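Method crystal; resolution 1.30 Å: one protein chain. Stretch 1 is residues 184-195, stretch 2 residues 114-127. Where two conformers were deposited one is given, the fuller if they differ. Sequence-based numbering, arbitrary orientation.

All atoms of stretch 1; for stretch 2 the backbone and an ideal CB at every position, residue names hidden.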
# COMPACT_ATOMS: atom_id res chain seq x y z
N THR A 184 13.20 -7.80 1.88
CA THR A 184 14.13 -6.77 1.39
C THR A 184 14.63 -7.20 0.01
O THR A 184 15.27 -8.24 -0.10
CB THR A 184 15.36 -6.64 2.33
OG1 THR A 184 14.92 -6.26 3.63
CG2 THR A 184 16.38 -5.63 1.80
N LEU A 185 14.32 -6.44 -1.04
CA LEU A 185 14.82 -6.75 -2.36
C LEU A 185 16.31 -6.50 -2.38
O LEU A 185 16.75 -5.44 -1.98
CB LEU A 185 14.12 -5.90 -3.42
CG LEU A 185 14.42 -6.29 -4.87
CD1 LEU A 185 13.79 -7.63 -5.23
CD2 LEU A 185 13.96 -5.20 -5.83
N ALA A 186 17.06 -7.48 -2.89
CA ALA A 186 18.51 -7.43 -3.02
C ALA A 186 18.87 -7.88 -4.43
O ALA A 186 18.44 -8.93 -4.88
CB ALA A 186 19.15 -8.36 -1.99
N LEU A 187 19.62 -7.05 -5.15
CA LEU A 187 19.98 -7.28 -6.54
C LEU A 187 21.44 -7.71 -6.64
O LEU A 187 22.32 -7.01 -6.14
CB LEU A 187 19.79 -6.00 -7.33
CG LEU A 187 20.01 -6.07 -8.84
CD1 LEU A 187 18.94 -6.90 -9.52
CD2 LEU A 187 20.03 -4.66 -9.43
N SER A 188 21.71 -8.81 -7.33
CA SER A 188 23.07 -9.28 -7.48
C SER A 188 23.94 -8.29 -8.21
O SER A 188 23.46 -7.58 -9.09
CB SER A 188 23.09 -10.60 -8.24
OG SER A 188 22.59 -10.41 -9.56
N THR A 189 25.23 -8.30 -7.92
CA THR A 189 26.14 -7.49 -8.73
C THR A 189 26.18 -8.00 -10.18
O THR A 189 26.34 -7.20 -11.12
CB THR A 189 27.54 -7.41 -8.10
OG1 THR A 189 28.03 -8.74 -7.92
CG2 THR A 189 27.50 -6.68 -6.75
N SER A 190 26.05 -9.31 -10.36
CA SER A 190 26.06 -9.89 -11.70
C SER A 190 24.91 -9.41 -12.58
O SER A 190 25.00 -9.49 -13.79
CB SER A 190 26.04 -11.42 -11.63
OG SER A 190 27.28 -11.92 -11.16
N ALA A 191 23.82 -8.94 -11.98
CA ALA A 191 22.69 -8.43 -12.77
C ALA A 191 23.03 -7.20 -13.60
O ALA A 191 22.40 -6.98 -14.64
CB ALA A 191 21.50 -8.14 -11.87
N THR A 192 23.99 -6.38 -13.15
CA THR A 192 24.31 -5.13 -13.84
C THR A 192 25.79 -4.93 -14.13
O THR A 192 26.17 -3.88 -14.65
CB THR A 192 23.78 -3.91 -13.05
OG1 THR A 192 24.50 -3.84 -11.82
CG2 THR A 192 22.25 -3.98 -12.82
N SER A 193 26.63 -5.90 -13.80
CA SER A 193 28.08 -5.71 -13.96
C SER A 193 28.49 -5.49 -15.41
O SER A 193 29.51 -4.85 -15.66
CB SER A 193 28.88 -6.86 -13.35
OG SER A 193 28.49 -8.09 -13.93
N ALA A 194 27.69 -5.98 -16.34
CA ALA A 194 28.01 -5.80 -17.75
C ALA A 194 27.59 -4.45 -18.31
O ALA A 194 27.94 -4.11 -19.45
CB ALA A 194 27.37 -6.91 -18.57
N LEU A 195 26.82 -3.70 -17.53
CA LEU A 195 26.28 -2.40 -17.93
C LEU A 195 27.19 -1.25 -17.48
O LEU A 195 28.11 -1.45 -16.70
CB LEU A 195 24.89 -2.21 -17.34
CG LEU A 195 23.84 -3.25 -17.78
CD1 LEU A 195 22.54 -2.97 -17.05
CD2 LEU A 195 23.64 -3.26 -19.28
N UNK A 114 10.77 -1.48 -12.39
CA UNK A 114 11.44 -2.23 -13.42
C UNK A 114 12.92 -1.85 -13.40
O UNK A 114 13.28 -0.67 -13.41
CB UNK A 114 10.81 -1.97 -14.79
N UNK A 115 13.76 -2.88 -13.38
CA UNK A 115 15.22 -2.73 -13.27
C UNK A 115 15.86 -3.14 -14.59
O UNK A 115 15.58 -4.23 -15.11
CB UNK A 115 15.78 -3.57 -12.12
N UNK A 116 16.71 -2.27 -15.15
CA UNK A 116 17.49 -2.64 -16.35
C UNK A 116 18.68 -3.50 -15.93
O UNK A 116 19.44 -3.11 -15.06
CB UNK A 116 17.97 -1.40 -17.10
N UNK A 117 18.83 -4.65 -16.58
CA UNK A 117 19.82 -5.66 -16.25
C UNK A 117 20.44 -6.22 -17.53
O UNK A 117 20.04 -5.85 -18.63
CB UNK A 117 19.19 -6.78 -15.42
N UNK A 118 21.41 -7.11 -17.38
CA UNK A 118 22.06 -7.78 -18.51
C UNK A 118 22.50 -9.16 -18.07
O UNK A 118 23.62 -9.34 -17.58
CB UNK A 118 23.25 -6.97 -19.03
N UNK A 119 21.60 -10.14 -18.19
CA UNK A 119 21.82 -11.48 -17.68
C UNK A 119 21.36 -12.53 -18.68
O UNK A 119 20.54 -12.25 -19.57
CB UNK A 119 21.10 -11.67 -16.35
N UNK A 120 21.88 -13.75 -18.53
CA UNK A 120 21.39 -14.88 -19.28
C UNK A 120 20.22 -15.56 -18.57
O UNK A 120 19.72 -15.09 -17.55
CB UNK A 120 22.52 -15.88 -19.52
N UNK A 121 19.74 -16.67 -19.14
CA UNK A 121 18.54 -17.32 -18.61
C UNK A 121 18.75 -17.96 -17.24
O UNK A 121 17.77 -18.31 -16.57
CB UNK A 121 18.06 -18.39 -19.60
N UNK A 122 20.00 -18.13 -16.83
CA UNK A 122 20.35 -18.64 -15.50
C UNK A 122 20.65 -17.54 -14.48
O UNK A 122 20.97 -17.85 -13.34
CB UNK A 122 21.56 -19.57 -15.61
N UNK A 123 20.61 -16.28 -14.88
CA UNK A 123 20.92 -15.17 -13.99
C UNK A 123 22.39 -14.75 -13.93
O UNK A 123 22.75 -13.94 -13.09
CB UNK A 123 20.46 -15.53 -12.58
N UNK A 124 23.24 -15.34 -14.77
CA UNK A 124 24.65 -14.94 -14.85
C UNK A 124 24.79 -13.68 -15.72
O UNK A 124 23.98 -13.44 -16.60
CB UNK A 124 25.50 -16.08 -15.42
N UNK A 125 25.82 -12.87 -15.47
CA UNK A 125 26.06 -11.67 -16.27
C UNK A 125 26.22 -12.05 -17.74
O UNK A 125 26.89 -13.01 -18.08
CB UNK A 125 27.30 -10.92 -15.77
N UNK A 126 25.58 -11.27 -18.61
CA UNK A 126 25.68 -11.46 -20.05
C UNK A 126 27.08 -11.05 -20.52
O UNK A 126 27.61 -10.03 -20.07
CB UNK A 126 24.60 -10.66 -20.78
N UNK A 127 27.66 -11.85 -21.40
CA UNK A 127 28.96 -11.54 -21.99
C UNK A 127 28.99 -12.04 -23.44
O UNK A 127 28.03 -12.65 -23.90
CB UNK A 127 30.09 -12.17 -21.17

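Position 114 lies in a strand, and its ideal CB has nothing of stretch 1 within 5.5 Å. The residue is Thr114, whose OG1 is hydrogen-bonded elsewhere in the structure.

Position 115 points its CB toward stretch 1, 5.1 Å from Leu187 CD2. Leu185 and Leu187 offer only carbon, and the gap leaves room for a branch or two. Valine, isoleucine, leucine or methionine would suit. It is Ile115. Its CG2 lies 3.9 Å from Leu187 CD2, and its CD1 lies 4.3 Å from Leu185 CD2.

Position 116 sends its CB sideways, 4.8 Å from Leu195 CD1. No charge waits in stretch 1. A long chain with an apolar stem would fit, as would many others. It is Lys116, fully extended with all four chi angles t. Its CG lies 4.1 Å from Leu195 CD1, while NZ is hydrogen-bonded elsewhere in the structure.

Position 117 has its CB 3.3 Å from Ala191 O, with Thr192 CG2 at 4.9 Å from the same CB. The extended backbone and the apolar neighbours favour a compact beta-branched residue; alanine is also possible. It is Val117. Its CG1 packs 4.1 Å from Ala191 CB.

Position 118 has a close fit to carbon: its CB is 3.7 Å from Leu195 CD2 and 4.1 Å from Ala194 CB. A small side chain is the natural choice, with alanine ahead of serine. The backbone N is 2.9 Å from Ala191 O, and this hydrogen bond joins the stretches whatever the side chain. The residue is Ala118, and its methyl makes both apolar contacts. Water 1 donates to its O and to Ser190 O and accepts from Ala194 N, bridging the two backbones.

Position 119 sets its CB sideways, 5.1 Å from Ala191 CA. There is space for a branch, so valine or isoleucine would suit, and threonine could. It is Ile119, whose CG2 fills the gap, 3.6 Å from Ala191 CA.

Position 120 is out of reach of stretch 1. It begins a type I turn, where aspartate, asparagine or serine is common. It is Asp120; OD1 accepts from the N of 122 at 2.9 Å and of 124 at 3.0 Å.

Positions 121 and 122 are also out of reach, and small polar residues suit a turn. They are Ser121 and Ser122.

Position 123 has phi/psi of 89/5. A CB would jam against the carbonyl O of Ser122, which calls for glycine. It is Gly123. Water 2 links its O to Ser188 OG.

Position 124 points away and tolerates much; it is Ala124.

Position 125 faces stretch 1, its CB 3.4 Å from Ser190 O and 3.6 Å from Ser193 OG. Alanine or serine suits. It is Ala125, whose N donates to water 3.

Position 126 points its CB sideways, 5.2 Å from Ala194 CB. Large residues could turn outward. It is Trp126; its ring leads away, while its O lies 3.5 Å from Ala194 CB.

Position 127 is unconstrained by stretch 1; it is Ser127.

Stretch 2, residues 114-127: TIKVAIDSSGAAWS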
# COMPACT_ATOMS: atom_id res chain seq x y z
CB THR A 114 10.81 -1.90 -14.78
OG1 THR A 114 9.44 -2.28 -14.75
CG2 THR A 114 11.53 -2.62 -15.92
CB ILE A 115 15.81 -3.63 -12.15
CG1 ILE A 115 15.04 -3.45 -10.83
CG2 ILE A 115 17.31 -3.40 -11.99
CD1 ILE A 115 15.31 -4.54 -9.82
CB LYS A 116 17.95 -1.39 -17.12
CG LYS A 116 18.81 -1.71 -18.34
CD LYS A 116 19.39 -0.47 -19.00
CE LYS A 116 20.17 -0.84 -20.25
NZ LYS A 116 20.72 0.36 -20.94
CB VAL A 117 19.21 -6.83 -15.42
CG1 VAL A 117 18.63 -6.29 -14.12
CG2 VAL A 117 18.18 -7.62 -16.22
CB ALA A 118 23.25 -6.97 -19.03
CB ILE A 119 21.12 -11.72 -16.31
CG1 ILE A 119 19.60 -11.61 -16.42
CG2 ILE A 119 21.70 -10.78 -15.24
CD1 ILE A 119 18.84 -11.77 -15.12
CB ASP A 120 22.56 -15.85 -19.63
CG ASP A 120 23.11 -16.63 -18.45
OD1 ASP A 120 22.47 -16.65 -17.39
OD2 ASP A 120 24.22 -17.20 -18.61
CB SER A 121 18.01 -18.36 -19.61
OG SER A 121 18.95 -19.42 -19.81
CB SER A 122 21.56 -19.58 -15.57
OG SER A 122 21.31 -20.68 -16.41
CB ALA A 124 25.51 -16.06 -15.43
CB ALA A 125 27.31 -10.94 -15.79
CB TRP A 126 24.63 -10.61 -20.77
CG TRP A 126 24.49 -10.98 -22.22
CD1 TRP A 126 25.06 -10.35 -23.29
CD2 TRP A 126 23.76 -12.10 -22.75
NE1 TRP A 126 24.72 -10.99 -24.45
CE2 TRP A 126 23.93 -12.08 -24.16
CE3 TRP A 126 22.98 -13.11 -22.18
CZ2 TRP A 126 23.33 -13.03 -25.00
CZ3 TRP A 126 22.40 -14.06 -23.00
CH2 TRP A 126 22.57 -14.01 -24.40
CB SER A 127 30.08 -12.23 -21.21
OG SER A 127 30.12 -13.62 -21.54
O HOH W 1 25.42 -7.76 -16.03
O HOH W 2 23.11 -12.94 -10.61
O HOH W 3 27.88 -13.63 -13.51
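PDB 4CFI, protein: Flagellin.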